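Local coordinates for ribonucleoside triphosphate reductase (Lactobacillus leichmannii, PDB 1L1L), which reduces ribonucleoside triphosphates to 2'-deoxyribonucleoside triphosphates, using adenosylcobalamin as radical-generating cofactor and working as an allosterically regulated monomer, at residues V626-E630 against E657-V661; H566-L571 against I610-D616; F154-K159 against R224-V228; W120-R125 against P149-L153; R54-N59 against N100-T106. All coordinates share one frame; numbering follows the deposited sequence.

The five contacts fall into three regions of one chain. Interactions 3 and 4 share helix 148-158, their centres about 12 Å apart, and they touch where Ser151 meets Val228. Strand 119-123 of interaction 4 begins with Cys119, disulfide-bonded to Cys419; by analogy with other ribonucleotide reductases this pair is probably the redox-active one of the active site. Interaction 5, in the N-terminal alpha domain, has its centre about 22 Å from that of interaction 3. Interactions 1 and 2 lie across the molecule from interaction 3, with centres about 41 and 42 Å from it. They follow each other in the chain, and their nearest atoms are about 7 Å apart.

Interaction 1: residues V626-E630 against E657-V661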
# COMPACT_ATOMS: atom_id res chain seq x y z
N VAL A 626 -19.99 -3.37 16.20
CA VAL A 626 -20.66 -2.76 15.05
C VAL A 626 -21.21 -3.81 14.09
O VAL A 626 -20.48 -4.66 13.58
CB VAL A 626 -19.71 -1.83 14.27
CG1 VAL A 626 -20.44 -1.19 13.11
CG2 VAL A 626 -19.16 -0.77 15.19
N SER A 627 -22.52 -3.75 13.84
CA SER A 627 -23.15 -4.73 12.97
C SER A 627 -22.59 -4.70 11.55
O SER A 627 -22.13 -3.67 11.07
CB SER A 627 -24.66 -4.50 12.91
OG SER A 627 -24.96 -3.39 12.09
N ILE A 628 -22.64 -5.84 10.87
CA ILE A 628 -22.14 -5.90 9.51
C ILE A 628 -22.96 -4.94 8.64
O ILE A 628 -22.42 -4.25 7.78
CB ILE A 628 -22.20 -7.35 8.96
CG1 ILE A 628 -21.60 -7.41 7.55
CG2 ILE A 628 -23.64 -7.86 8.98
CD1 ILE A 628 -21.56 -8.81 6.96
N ALA A 629 -24.27 -4.88 8.89
CA ALA A 629 -25.13 -3.99 8.11
C ALA A 629 -24.68 -2.53 8.22
O ALA A 629 -24.67 -1.79 7.24
CB ALA A 629 -26.58 -4.12 8.57
N GLU A 630 -24.31 -2.12 9.43
CA GLU A 630 -23.87 -0.74 9.62
C GLU A 630 -22.52 -0.45 8.97
O GLU A 630 -22.28 0.67 8.51
CB GLU A 630 -23.79 -0.38 11.11
CG GLU A 630 -23.59 1.11 11.31
CD GLU A 630 -23.48 1.50 12.77
OE1 GLU A 630 -24.05 0.78 13.62
OE2 GLU A 630 -22.84 2.54 13.05
N GLU A 657 -23.37 -13.57 11.98
CA GLU A 657 -23.76 -12.59 10.96
C GLU A 657 -23.47 -13.09 9.56
O GLU A 657 -23.87 -12.48 8.57
CB GLU A 657 -23.02 -11.26 11.17
CG GLU A 657 -23.41 -10.51 12.43
CD GLU A 657 -22.64 -9.21 12.59
OE1 GLU A 657 -21.40 -9.27 12.66
OE2 GLU A 657 -23.28 -8.13 12.64
N GLY A 658 -22.76 -14.22 9.47
CA GLY A 658 -22.41 -14.78 8.18
C GLY A 658 -23.60 -14.97 7.25
O GLY A 658 -23.45 -14.98 6.03
N ASP A 659 -24.78 -15.12 7.85
CA ASP A 659 -26.01 -15.31 7.10
C ASP A 659 -26.42 -14.05 6.38
O ASP A 659 -27.35 -14.06 5.58
CB ASP A 659 -27.14 -15.72 8.05
CG ASP A 659 -26.83 -17.00 8.79
OD1 ASP A 659 -26.87 -18.08 8.16
OD2 ASP A 659 -26.53 -16.92 10.01
N GLN A 660 -25.71 -12.95 6.65
CA GLN A 660 -26.03 -11.67 6.04
C GLN A 660 -25.08 -11.23 4.95
O GLN A 660 -25.38 -10.29 4.22
CB GLN A 660 -26.09 -10.59 7.11
CG GLN A 660 -27.15 -10.77 8.16
CD GLN A 660 -27.07 -9.69 9.22
OE1 GLN A 660 -27.09 -8.50 8.91
NE2 GLN A 660 -26.96 -10.10 10.48
N VAL A 661 -23.94 -11.89 4.83
CA VAL A 661 -22.94 -11.53 3.83
C VAL A 661 -23.45 -11.48 2.38
O VAL A 661 -23.26 -10.48 1.69
CB VAL A 661 -21.71 -12.48 3.89
CG1 VAL A 661 -20.69 -12.10 2.82
CG2 VAL A 661 -21.08 -12.41 5.28
O HOH W 1 -20.13 -7.47 13.89
O HOH W 2 -26.49 -6.38 10.58
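Glu657 and Ile628 make a helix-start contact, in which a loop glutamate binds a first-turn amide beside a small apolar patch, where the loop leading into helix 661-667 meets the N-terminal end of helix 628-641. The carboxylate accepts the Ile628 amide, with N to Glu657 OE2 at 3.0 Å and an N-H...O angle of 159°, the N-H arriving from above the carboxylate plane. A glutamate suits this place because the first amides of a helix lack acceptors within the helix itself, and its negative charge probably gains from the positive end of the helix dipole.

The next two amides are also provided for. Ala629 N gives its hydrogen to a water that in turn donates to Gln660 OE1, 2.8 Å from the water oxygen, so the glutamine reaches the helix through solvent. Glu630 N is held by the N-cap residue Ser627, whose OG accepts it at 3.0 Å. This small hydroxyl can fold back over the helix start.

Ile628 places its two branches differently. CG1 stands anti to the backbone N (chi1 -177°) and carries CD1 out to Val661 CG2 at 4.0 Å, while CG2 faces the polar side chains, 3.5 Å from Gln660 OE1 and also near Glu657 OE2. The other carboxylate oxygen, Glu657 OE1, has Gln654 N as a partner.

Ile628 further rests on Ile651 and Phe653 of strand 650-653, and Val661 covers Phe653 as well. The starts of helices 628-641 and 661-667 are thus packed together against this outermost strand of the seven-stranded sheet.

Interaction 2: residues H566-L571 against I610-D616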
# COMPACT_ATOMS: atom_id res chain seq x y z
N HIS A 566 -12.75 1.79 16.40
CA HIS A 566 -11.71 1.39 17.33
C HIS A 566 -11.91 -0.03 17.83
O HIS A 566 -13.04 -0.50 17.96
CB HIS A 566 -11.68 2.36 18.51
CG HIS A 566 -11.12 3.70 18.18
ND1 HIS A 566 -9.78 3.91 17.96
CD2 HIS A 566 -11.73 4.90 18.01
CE1 HIS A 566 -9.58 5.19 17.68
NE2 HIS A 566 -10.74 5.81 17.70
N TYR A 567 -10.81 -0.71 18.12
CA TYR A 567 -10.90 -2.06 18.65
C TYR A 567 -11.58 -2.03 20.01
O TYR A 567 -12.28 -2.97 20.38
CB TYR A 567 -9.51 -2.69 18.75
CG TYR A 567 -9.52 -4.08 19.32
CD1 TYR A 567 -9.39 -4.30 20.69
CD2 TYR A 567 -9.70 -5.19 18.49
CE1 TYR A 567 -9.45 -5.59 21.22
CE2 TYR A 567 -9.76 -6.47 19.01
CZ TYR A 567 -9.63 -6.66 20.37
OH TYR A 567 -9.68 -7.94 20.89
N GLY A 568 -11.38 -0.94 20.75
CA GLY A 568 -11.98 -0.80 22.08
C GLY A 568 -11.85 0.61 22.65
O GLY A 568 -10.95 1.35 22.25
N ALA A 569 -12.72 0.98 23.58
CA ALA A 569 -12.70 2.31 24.20
C ALA A 569 -11.43 2.56 25.01
O ALA A 569 -10.76 3.59 24.86
CB ALA A 569 -13.91 2.47 25.11
N TYR A 570 -11.10 1.61 25.87
CA TYR A 570 -9.91 1.68 26.70
C TYR A 570 -9.16 0.38 26.46
O TYR A 570 -9.72 -0.71 26.62
CB TYR A 570 -10.30 1.80 28.17
CG TYR A 570 -11.03 3.08 28.50
CD1 TYR A 570 -10.35 4.29 28.62
CD2 TYR A 570 -12.42 3.08 28.68
CE1 TYR A 570 -11.02 5.47 28.90
CE2 TYR A 570 -13.10 4.26 28.96
CZ TYR A 570 -12.39 5.45 29.07
OH TYR A 570 -13.06 6.63 29.34
N LEU A 571 -7.89 0.48 26.09
CA LEU A 571 -7.11 -0.71 25.81
C LEU A 571 -5.67 -0.60 26.25
O LEU A 571 -5.15 0.49 26.47
CB LEU A 571 -7.09 -0.97 24.30
CG LEU A 571 -8.36 -1.14 23.46
CD1 LEU A 571 -8.01 -0.88 22.01
CD2 LEU A 571 -8.92 -2.54 23.64
N ILE A 610 -4.16 3.16 26.25
CA ILE A 610 -4.73 4.07 25.25
C ILE A 610 -6.23 4.28 25.36
O ILE A 610 -7.00 3.33 25.47
CB ILE A 610 -4.43 3.61 23.80
CG1 ILE A 610 -2.92 3.61 23.55
CG2 ILE A 610 -5.13 4.53 22.81
CD1 ILE A 610 -2.52 3.20 22.15
N LYS A 611 -6.63 5.55 25.32
CA LYS A 611 -8.03 5.91 25.40
C LYS A 611 -8.49 6.42 24.04
O LYS A 611 -7.89 7.34 23.48
CB LYS A 611 -8.26 7.00 26.44
CG LYS A 611 -9.70 7.46 26.53
CD LYS A 611 -9.90 8.46 27.67
CE LYS A 611 -11.37 8.87 27.80
NZ LYS A 611 -11.60 9.80 28.94
N ALA A 612 -9.55 5.82 23.52
CA ALA A 612 -10.06 6.25 22.22
C ALA A 612 -10.94 7.48 22.37
O ALA A 612 -11.59 7.66 23.40
CB ALA A 612 -10.85 5.13 21.57
N VAL A 613 -10.93 8.32 21.35
CA VAL A 613 -11.76 9.52 21.34
C VAL A 613 -13.20 9.09 21.53
O VAL A 613 -13.63 8.06 21.00
CB VAL A 613 -11.63 10.26 20.00
CG1 VAL A 613 -12.57 11.44 19.97
CG2 VAL A 613 -10.20 10.71 19.80
N GLY A 614 -13.95 9.87 22.30
CA GLY A 614 -15.35 9.55 22.53
C GLY A 614 -15.56 8.26 23.29
O GLY A 614 -16.65 7.70 23.26
N ALA A 615 -14.52 7.81 23.98
CA ALA A 615 -14.58 6.57 24.75
C ALA A 615 -15.79 6.50 25.69
O ALA A 615 -16.38 5.43 25.87
CB ALA A 615 -13.29 6.41 25.56
N ASP A 616 -16.17 7.64 26.26
CA ASP A 616 -17.30 7.68 27.19
C ASP A 616 -18.61 8.14 26.58
O ASP A 616 -19.55 8.49 27.30
CB ASP A 616 -16.95 8.56 28.39
CG ASP A 616 -15.78 8.02 29.18
OD1 ASP A 616 -15.82 6.81 29.52
OD2 ASP A 616 -14.84 8.79 29.47
O HOH W 3 -8.41 2.69 22.74
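Leu571 and Ile610 form an antiparallel hydrogen-bonded pair, each amide bonded to the other's carbonyl, while Tyr570 and Lys611 beside them make a non-hydrogen-bonded pair; Ala612 N then closes the ladder on Ala569 O with a nearly straight bond of 2.9 Å.

Tyr570 and Lys611 send their side chains along the same face of the sheet. Lys611, with CG anti to its backbone N (chi1 178°) and extended beyond, runs along the ring with CG 3.4 Å from Tyr570 CE1, so a long aliphatic chain lines the aromatic while its ammonium is carried past it. The phenol ends on the carboxylate of Asp616, donating from OH to OD1 at 2.8 Å, on the syn side but about 33° out of the carboxylate plane; Lys611 NZ adds a weak salt bridge to OD2. Over one face of the tyrosine ring lies the Ala615 methyl, a CH-pi contact with CB 4.2 Å from the ring centroid.

A second, more centred CH-pi contact has Ala612 CB 3.7 Å from the centroid of the His566 ring, only 12° off its normal. Alanine suits both places, since a methyl is small enough to sit close over a ring face. The type II turn from Ala612 to Ala615 puts Gly614 at a positive phi that glycine readily accepts.

Strand 690-692 continues the antiparallel sheet beyond strand 570-578, helix 695-704 touches Tyr570 and Lys611, and Asp479 of helix 477-485 binds His566 NE2.

Interaction 3: residues F154-K159 against R224-V228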
# COMPACT_ATOMS: atom_id res chain seq x y z
N PHE A 154 7.49 -7.21 -10.97
CA PHE A 154 8.75 -7.55 -10.31
C PHE A 154 9.51 -6.27 -9.92
O PHE A 154 10.00 -6.11 -8.80
CB PHE A 154 9.59 -8.39 -11.28
CG PHE A 154 10.74 -9.15 -10.64
CD1 PHE A 154 10.94 -9.16 -9.26
CD2 PHE A 154 11.61 -9.89 -11.44
CE1 PHE A 154 11.98 -9.89 -8.69
CE2 PHE A 154 12.65 -10.63 -10.89
CZ PHE A 154 12.85 -10.62 -9.51
N ASP A 155 9.58 -5.34 -10.87
CA ASP A 155 10.31 -4.09 -10.65
C ASP A 155 9.69 -3.24 -9.52
O ASP A 155 10.37 -2.89 -8.55
CB ASP A 155 10.37 -3.31 -11.97
CG ASP A 155 11.25 -2.06 -11.87
OD1 ASP A 155 12.33 -2.16 -11.27
OD2 ASP A 155 10.86 -1.01 -12.42
N GLU A 156 8.41 -2.93 -9.63
CA GLU A 156 7.74 -2.12 -8.62
C GLU A 156 7.78 -2.81 -7.26
O GLU A 156 7.90 -2.15 -6.22
CB GLU A 156 6.30 -1.83 -9.04
CG GLU A 156 6.18 -1.03 -10.32
CD GLU A 156 7.07 0.23 -10.34
OE1 GLU A 156 7.27 0.84 -9.27
OE2 GLU A 156 7.54 0.60 -11.44
N LEU A 157 7.68 -4.14 -7.25
CA LEU A 157 7.75 -4.86 -5.99
C LEU A 157 9.15 -4.71 -5.37
O LEU A 157 9.29 -4.53 -4.16
CB LEU A 157 7.45 -6.37 -6.18
CG LEU A 157 5.99 -6.82 -6.33
CD1 LEU A 157 5.94 -8.33 -6.74
CD2 LEU A 157 5.25 -6.59 -5.03
N MET A 158 10.20 -4.79 -6.18
CA MET A 158 11.54 -4.67 -5.61
C MET A 158 11.80 -3.23 -5.14
O MET A 158 12.66 -3.01 -4.30
CB MET A 158 12.61 -5.10 -6.61
CG MET A 158 12.80 -6.61 -6.64
SD MET A 158 14.24 -7.03 -7.57
CE MET A 158 13.70 -6.55 -9.21
N LYS A 159 11.06 -2.28 -5.69
CA LYS A 159 11.18 -0.87 -5.31
C LYS A 159 10.34 -0.61 -4.05
O LYS A 159 10.10 0.54 -3.67
CB LYS A 159 10.73 0.04 -6.45
CG LYS A 159 11.68 0.06 -7.66
CD LYS A 159 11.04 0.78 -8.84
CE LYS A 159 11.99 0.86 -10.02
NZ LYS A 159 11.34 1.48 -11.22
N ARG A 224 18.95 -4.44 -9.39
CA ARG A 224 17.53 -4.79 -9.45
C ARG A 224 17.16 -5.13 -10.89
O ARG A 224 16.45 -6.11 -11.13
CB ARG A 224 16.67 -3.62 -8.95
CG ARG A 224 15.23 -3.59 -9.51
CD ARG A 224 14.37 -2.53 -8.81
NE ARG A 224 15.01 -1.21 -8.83
CZ ARG A 224 15.11 -0.43 -9.91
NH1 ARG A 224 14.62 -0.82 -11.07
NH2 ARG A 224 15.74 0.74 -9.82
N GLU A 225 17.64 -4.34 -11.83
CA GLU A 225 17.35 -4.58 -13.24
C GLU A 225 17.89 -5.94 -13.67
O GLU A 225 17.28 -6.63 -14.49
CB GLU A 225 17.96 -3.48 -14.11
CG GLU A 225 17.52 -2.07 -13.71
CD GLU A 225 18.00 -1.70 -12.32
OE1 GLU A 225 19.22 -1.78 -12.07
OE2 GLU A 225 17.16 -1.32 -11.47
N GLY A 226 19.03 -6.32 -13.12
CA GLY A 226 19.61 -7.61 -13.47
C GLY A 226 18.64 -8.73 -13.14
O GLY A 226 18.49 -9.67 -13.92
N TRP A 227 17.99 -8.61 -11.98
CA TRP A 227 17.02 -9.60 -11.50
C TRP A 227 15.80 -9.66 -12.42
O TRP A 227 15.34 -10.75 -12.78
CB TRP A 227 16.55 -9.23 -10.08
CG TRP A 227 17.52 -9.61 -8.99
CD1 TRP A 227 18.87 -9.46 -9.00
CD2 TRP A 227 17.18 -10.16 -7.71
NE1 TRP A 227 19.40 -9.89 -7.81
CE2 TRP A 227 18.39 -10.32 -7.00
CE3 TRP A 227 15.98 -10.53 -7.09
CZ2 TRP A 227 18.43 -10.83 -5.70
CZ3 TRP A 227 16.01 -11.04 -5.80
CH2 TRP A 227 17.23 -11.19 -5.12
N VAL A 228 15.28 -8.49 -12.79
CA VAL A 228 14.12 -8.39 -13.66
C VAL A 228 14.41 -8.98 -15.05
O VAL A 228 13.65 -9.82 -15.54
CB VAL A 228 13.66 -6.92 -13.83
CG1 VAL A 228 12.52 -6.84 -14.85
CG2 VAL A 228 13.20 -6.36 -12.47
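Arg224 meets Asp155, Met158 and Lys159 where helices 148-158 and 224-236 pack as a roughly antiparallel pair, their local axes 9.9 Å apart at 146°. Helix 224-236 falls in the insertion found in B12-dependent reductases, so the contact joins this insertion to a helix of the alpha/beta barrel.

From CB, near the Met158 methyl, the arginine chain runs to CG, in close contact with Met158 CE at 3.3 Å. CD passes beside Asp155 OD1, and there the chain bends (chi3 53°), turning the guanidinium back to the aspartate. NE passes Lys159 CG. NH1 donates to the syn lone pair of Asp155 OD1 at 2.7 Å, the oxygen tilted out of the guanidinium plane, and forms a salt bridge with Glu225 OE2 at 2.6 Å. Lys159 CE lies over one face, 3.4 Å from Arg224 CZ and also near NH2; the Glu225 carboxylate carbon takes the opposite face.

Lysine suits its place because its ammonium reaches past to Asp155 OD2, Asp114 and Asp456, so basic and acidic groups alternate in one network. Beside this network the interface is apolar. Phe154 points CZ at the edge of the Trp227 ring, 4.0 Å from CE3. The bent, unbranched Met158 packs against both, its sulfur 3.9 Å from Trp227 CE3 in an oblique Met-aromatic contact, while its methyl lies over a face of Phe154 and presses on Val228, with CE only 3.3 Å from CG2.

Interaction 4: residues W120-R125 against P149-L153. Unlike the reference sequence in segment 149-153: Phe152 (reference Cys).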
# COMPACT_ATOMS: atom_id res chain seq x y z
N TRP A 120 0.61 0.07 -7.43
CA TRP A 120 0.40 0.11 -8.86
C TRP A 120 -0.57 -0.99 -9.28
O TRP A 120 -0.97 -1.82 -8.46
CB TRP A 120 1.73 -0.13 -9.58
CG TRP A 120 2.91 0.67 -9.08
CD1 TRP A 120 3.60 0.49 -7.92
CD2 TRP A 120 3.50 1.80 -9.74
NE1 TRP A 120 4.59 1.46 -7.80
CE2 TRP A 120 4.54 2.26 -8.90
CE3 TRP A 120 3.25 2.46 -10.95
CZ2 TRP A 120 5.33 3.37 -9.25
CZ3 TRP A 120 4.04 3.56 -11.29
CH2 TRP A 120 5.07 4.00 -10.44
N PHE A 121 -0.95 -0.95 -10.55
CA PHE A 121 -1.82 -1.96 -11.14
C PHE A 121 -1.25 -2.32 -12.51
O PHE A 121 -0.67 -1.48 -13.18
CB PHE A 121 -3.25 -1.47 -11.35
CG PHE A 121 -4.07 -2.43 -12.16
CD1 PHE A 121 -4.57 -3.59 -11.58
CD2 PHE A 121 -4.24 -2.23 -13.52
CE1 PHE A 121 -5.22 -4.55 -12.35
CE2 PHE A 121 -4.88 -3.19 -14.31
CZ PHE A 121 -5.37 -4.35 -13.72
N VAL A 122 -1.43 -3.57 -12.93
CA VAL A 122 -0.94 -3.98 -14.25
C VAL A 122 -1.74 -5.20 -14.71
O VAL A 122 -2.03 -6.08 -13.91
CB VAL A 122 0.58 -4.31 -14.23
CG1 VAL A 122 0.85 -5.49 -13.32
CG2 VAL A 122 1.06 -4.61 -15.64
N ALA A 123 -2.11 -5.21 -15.99
CA ALA A 123 -2.86 -6.32 -16.59
C ALA A 123 -1.88 -7.42 -17.03
O ALA A 123 -0.87 -7.13 -17.68
CB ALA A 123 -3.68 -5.82 -17.79
N ILE A 124 -2.16 -8.67 -16.66
CA ILE A 124 -1.28 -9.77 -17.04
C ILE A 124 -1.61 -10.27 -18.44
O ILE A 124 -2.27 -11.30 -18.60
CB ILE A 124 -1.36 -10.96 -16.04
CG1 ILE A 124 -1.12 -10.47 -14.61
CG2 ILE A 124 -0.30 -12.00 -16.39
CD1 ILE A 124 0.19 -9.72 -14.44
N ARG A 125 -1.15 -9.52 -19.44
CA ARG A 125 -1.33 -9.86 -20.84
C ARG A 125 -0.06 -9.43 -21.56
O ARG A 125 0.56 -8.43 -21.18
CB ARG A 125 -2.53 -9.13 -21.44
CG ARG A 125 -2.43 -7.61 -21.36
CD ARG A 125 -3.48 -6.97 -22.26
NE ARG A 125 -3.64 -5.53 -22.02
CZ ARG A 125 -4.49 -5.01 -21.13
NH1 ARG A 125 -5.27 -5.80 -20.40
NH2 ARG A 125 -4.57 -3.69 -20.98
N PRO A 149 4.40 -7.70 -18.39
CA PRO A 149 3.64 -7.46 -17.15
C PRO A 149 4.29 -8.01 -15.89
O PRO A 149 4.12 -7.46 -14.80
CB PRO A 149 2.29 -8.10 -17.43
CG PRO A 149 2.64 -9.22 -18.39
CD PRO A 149 3.62 -8.54 -19.32
N PHE A 150 5.04 -9.11 -16.04
CA PHE A 150 5.70 -9.72 -14.89
C PHE A 150 6.92 -8.90 -14.51
O PHE A 150 7.28 -8.81 -13.33
CB PHE A 150 6.14 -11.15 -15.23
CG PHE A 150 5.01 -12.06 -15.59
CD1 PHE A 150 4.19 -12.61 -14.61
CD2 PHE A 150 4.74 -12.34 -16.92
CE1 PHE A 150 3.12 -13.44 -14.94
CE2 PHE A 150 3.66 -13.17 -17.27
CZ PHE A 150 2.85 -13.72 -16.28
N SER A 151 7.56 -8.31 -15.52
CA SER A 151 8.74 -7.49 -15.28
C SER A 151 8.32 -6.22 -14.55
O SER A 151 9.03 -5.74 -13.65
CB SER A 151 9.42 -7.11 -16.60
OG SER A 151 10.00 -8.26 -17.20
N PHE A 152 7.17 -5.68 -14.95
CA PHE A 152 6.63 -4.46 -14.34
C PHE A 152 6.35 -4.74 -12.87
O PHE A 152 6.79 -4.00 -11.98
CB PHE A 152 5.33 -4.05 -15.03
CG PHE A 152 4.72 -2.80 -14.46
CD1 PHE A 152 5.16 -1.54 -14.87
CD2 PHE A 152 3.77 -2.88 -13.44
CE1 PHE A 152 4.67 -0.38 -14.26
CE2 PHE A 152 3.28 -1.73 -12.83
CZ PHE A 152 3.73 -0.48 -13.24
N LEU A 153 5.60 -5.82 -12.62
CA LEU A 153 5.28 -6.19 -11.25
C LEU A 153 6.55 -6.44 -10.41
O LEU A 153 6.66 -5.94 -9.28
CB LEU A 153 4.39 -7.43 -11.24
CG LEU A 153 4.05 -8.04 -9.87
CD1 LEU A 153 2.58 -8.32 -9.80
CD2 LEU A 153 4.85 -9.30 -9.68
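Phe152 and Trp120 stand nearly perpendicular: the edge of the phenylalanine is directed at the face of the indole in an offset edge-to-face pair, with ring centroids 5.9 Å apart and planes at 79°. Phe152 occupies a position where the reference sequence has cysteine. Its CZ makes the nearest approach, 3.8 Å from Trp120 CE3. The ring gets there because CG stands anti to the backbone N (chi1 180°), which extends it from helix 148-158 toward the strand. Ring and Val122 side chain run antiparallel alongside each other, with the valine CB 3.6 Å from Phe152 CD2. A beta-branched residue suits a strand and here offers a broad hydrocarbon surface.

One turn earlier, Pro149 presents its compact ring to the end of the strand. Its CB comes 3.3 Å from Ala123 O, and its CG lies against Arg125 O. Ile124, at the centre of an inverse gamma turn, splits its branches: CD1 goes to Pro149 CB at 4.0 Å, and CG2 reaches the Phe150 ring, 3.6 Å from CZ. Phe150 in turn packs on Ile304 and Cys305 of helix 298-313, and Phe152 has a second edge-to-face partner in Trp457.

Strand and helix run nearly antiparallel, 168° between their local axes. Strand 119-123, helix 148-158 and the parallel neighbouring strand 162-166 together make a beta-alpha-beta unit. Such units build the ten-stranded alpha/beta barrel of ribonucleotide reductases.

Interaction 5: residues R54-N59 against N100-T106; sequences RVVEGN and NLWISGT
Arg54 and Ser104 supply the hydrogen bonds by which helix 48-60 holds the C-terminal end of helix 98-103. The guanidinium meets Leu101 O end-on with two nitrogens, NH1 and NH2, each 3.0 Å from that one atom, and NH1 also donates to Ser104 O at 3.0 Å. Arginine suits the place: its flat array of N-H groups can serve several carbonyls at once, and its charge is probably favourable at the negative helix end. Glu46, salt-bridged to NE, helps to fix the group. In the other direction Ser104 OG donates to Val55 O at 2.9 Å, in the carbonyl plane and on a lone pair; the hydroxyl stands anti to its own amide nitrogen (chi1 -172°). A water accepts from Asn59 ND2 and donates only weakly to Asn100 OD1; the main partners of these amides are Arg449 for Asn59 and Ser97 for Asn100.

Close backbone packing forms the second kind of contact. Gly58 and Gly105 bring their CA atoms to 3.8 Å, an approach that side chains would block, and Gly105 CA makes a CA-H...O contact of 3.3 Å with Arg54 O. Gly105 also takes the positive phi of the type II turn from Ile103 to Thr106.

Apolar contacts are lighter. Thr106 CG2 lies over a face of the guanidinium, and Val55 CG2 touches Leu101 CD2 at 4.3 Å.

Around the contact, Tyr446 of helix 436-450 touches Val55 and Ser104, Pro96 of strand 94-96 packs on Val55 and Leu101, and Thr106 caps helix 107-110.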
# COMPACT_ATOMS: atom_id res chain seq x y z
N ARG A 54 12.89 17.54 5.21
CA ARG A 54 13.29 16.96 3.94
C ARG A 54 12.09 16.45 3.14
O ARG A 54 12.13 16.43 1.91
CB ARG A 54 14.30 15.83 4.15
CG ARG A 54 13.77 14.62 4.87
CD ARG A 54 14.70 13.43 4.63
NE ARG A 54 14.38 12.32 5.52
CZ ARG A 54 13.30 11.56 5.41
NH1 ARG A 54 12.42 11.77 4.43
NH2 ARG A 54 13.11 10.58 6.28
N VAL A 55 11.02 16.05 3.82
CA VAL A 55 9.84 15.58 3.10
C VAL A 55 9.17 16.72 2.35
O VAL A 55 8.82 16.59 1.17
CB VAL A 55 8.81 14.95 4.05
CG1 VAL A 55 7.54 14.61 3.28
CG2 VAL A 55 9.39 13.71 4.69
N VAL A 56 9.00 17.83 3.06
CA VAL A 56 8.38 19.03 2.50
C VAL A 56 9.21 19.61 1.37
O VAL A 56 8.69 19.94 0.30
CB VAL A 56 8.19 20.11 3.58
CG1 VAL A 56 7.73 21.43 2.95
CG2 VAL A 56 7.17 19.64 4.59
N GLU A 57 10.51 19.76 1.61
CA GLU A 57 11.42 20.30 0.60
C GLU A 57 11.48 19.39 -0.61
O GLU A 57 11.54 19.86 -1.75
CB GLU A 57 12.83 20.47 1.18
CG GLU A 57 13.06 21.84 1.82
CD GLU A 57 14.37 21.94 2.58
OE1 GLU A 57 15.41 21.42 2.10
OE2 GLU A 57 14.37 22.57 3.65
N GLY A 58 11.46 18.09 -0.36
CA GLY A 58 11.51 17.15 -1.45
C GLY A 58 10.30 17.26 -2.36
O GLY A 58 10.43 17.10 -3.57
N ASN A 59 9.13 17.53 -1.80
CA ASN A 59 7.91 17.62 -2.60
C ASN A 59 7.77 18.95 -3.34
O ASN A 59 7.44 18.98 -4.53
CB ASN A 59 6.68 17.41 -1.72
CG ASN A 59 5.37 17.46 -2.50
OD1 ASN A 59 4.73 18.51 -2.59
ND2 ASN A 59 4.97 16.33 -3.06
N ASN A 100 6.50 8.26 1.47
CA ASN A 100 6.97 9.63 1.32
C ASN A 100 7.74 10.05 2.58
O ASN A 100 8.82 10.65 2.48
CB ASN A 100 5.78 10.58 1.10
CG ASN A 100 5.29 10.59 -0.34
OD1 ASN A 100 5.56 11.52 -1.10
ND2 ASN A 100 4.56 9.55 -0.73
N LEU A 101 7.22 9.74 3.76
CA LEU A 101 7.92 10.12 4.99
C LEU A 101 9.30 9.49 5.06
O LEU A 101 10.24 10.07 5.62
CB LEU A 101 7.12 9.73 6.25
CG LEU A 101 5.78 10.42 6.51
CD1 LEU A 101 5.15 9.88 7.78
CD2 LEU A 101 6.00 11.94 6.63
N TRP A 102 9.44 8.31 4.48
CA TRP A 102 10.71 7.61 4.51
C TRP A 102 11.70 7.98 3.42
O TRP A 102 12.91 7.94 3.65
CB TRP A 102 10.46 6.09 4.48
CG TRP A 102 11.71 5.26 4.40
CD1 TRP A 102 12.18 4.57 3.31
CD2 TRP A 102 12.65 5.02 5.46
NE1 TRP A 102 13.35 3.92 3.63
CE2 TRP A 102 13.67 4.18 4.94
CE3 TRP A 102 12.74 5.44 6.80
CZ2 TRP A 102 14.76 3.75 5.71
CZ3 TRP A 102 13.83 5.01 7.57
CH2 TRP A 102 14.82 4.17 7.02
N ILE A 103 11.21 8.37 2.24
CA ILE A 103 12.12 8.65 1.13
C ILE A 103 12.05 10.03 0.47
O ILE A 103 12.91 10.39 -0.32
CB ILE A 103 11.93 7.56 0.02
CG1 ILE A 103 13.27 7.24 -0.63
CG2 ILE A 103 10.92 8.03 -1.02
CD1 ILE A 103 14.19 6.43 0.25
N SER A 104 11.02 10.81 0.80
CA SER A 104 10.87 12.14 0.22
C SER A 104 12.04 13.04 0.61
O SER A 104 12.34 13.20 1.79
CB SER A 104 9.54 12.76 0.69
OG SER A 104 9.25 13.97 0.02
N GLY A 105 12.71 13.61 -0.40
CA GLY A 105 13.83 14.50 -0.15
C GLY A 105 15.17 13.83 0.11
O GLY A 105 16.11 14.49 0.54
N THR A 106 15.25 12.53 -0.16
CA THR A 106 16.49 11.79 0.07
C THR A 106 17.29 11.62 -1.22
O THR A 106 16.78 11.84 -2.31
CB THR A 106 16.21 10.38 0.62
OG1 THR A 106 15.44 9.64 -0.32
CG2 THR A 106 15.45 10.47 1.93
O HOH W 4 6.72 14.18 -2.90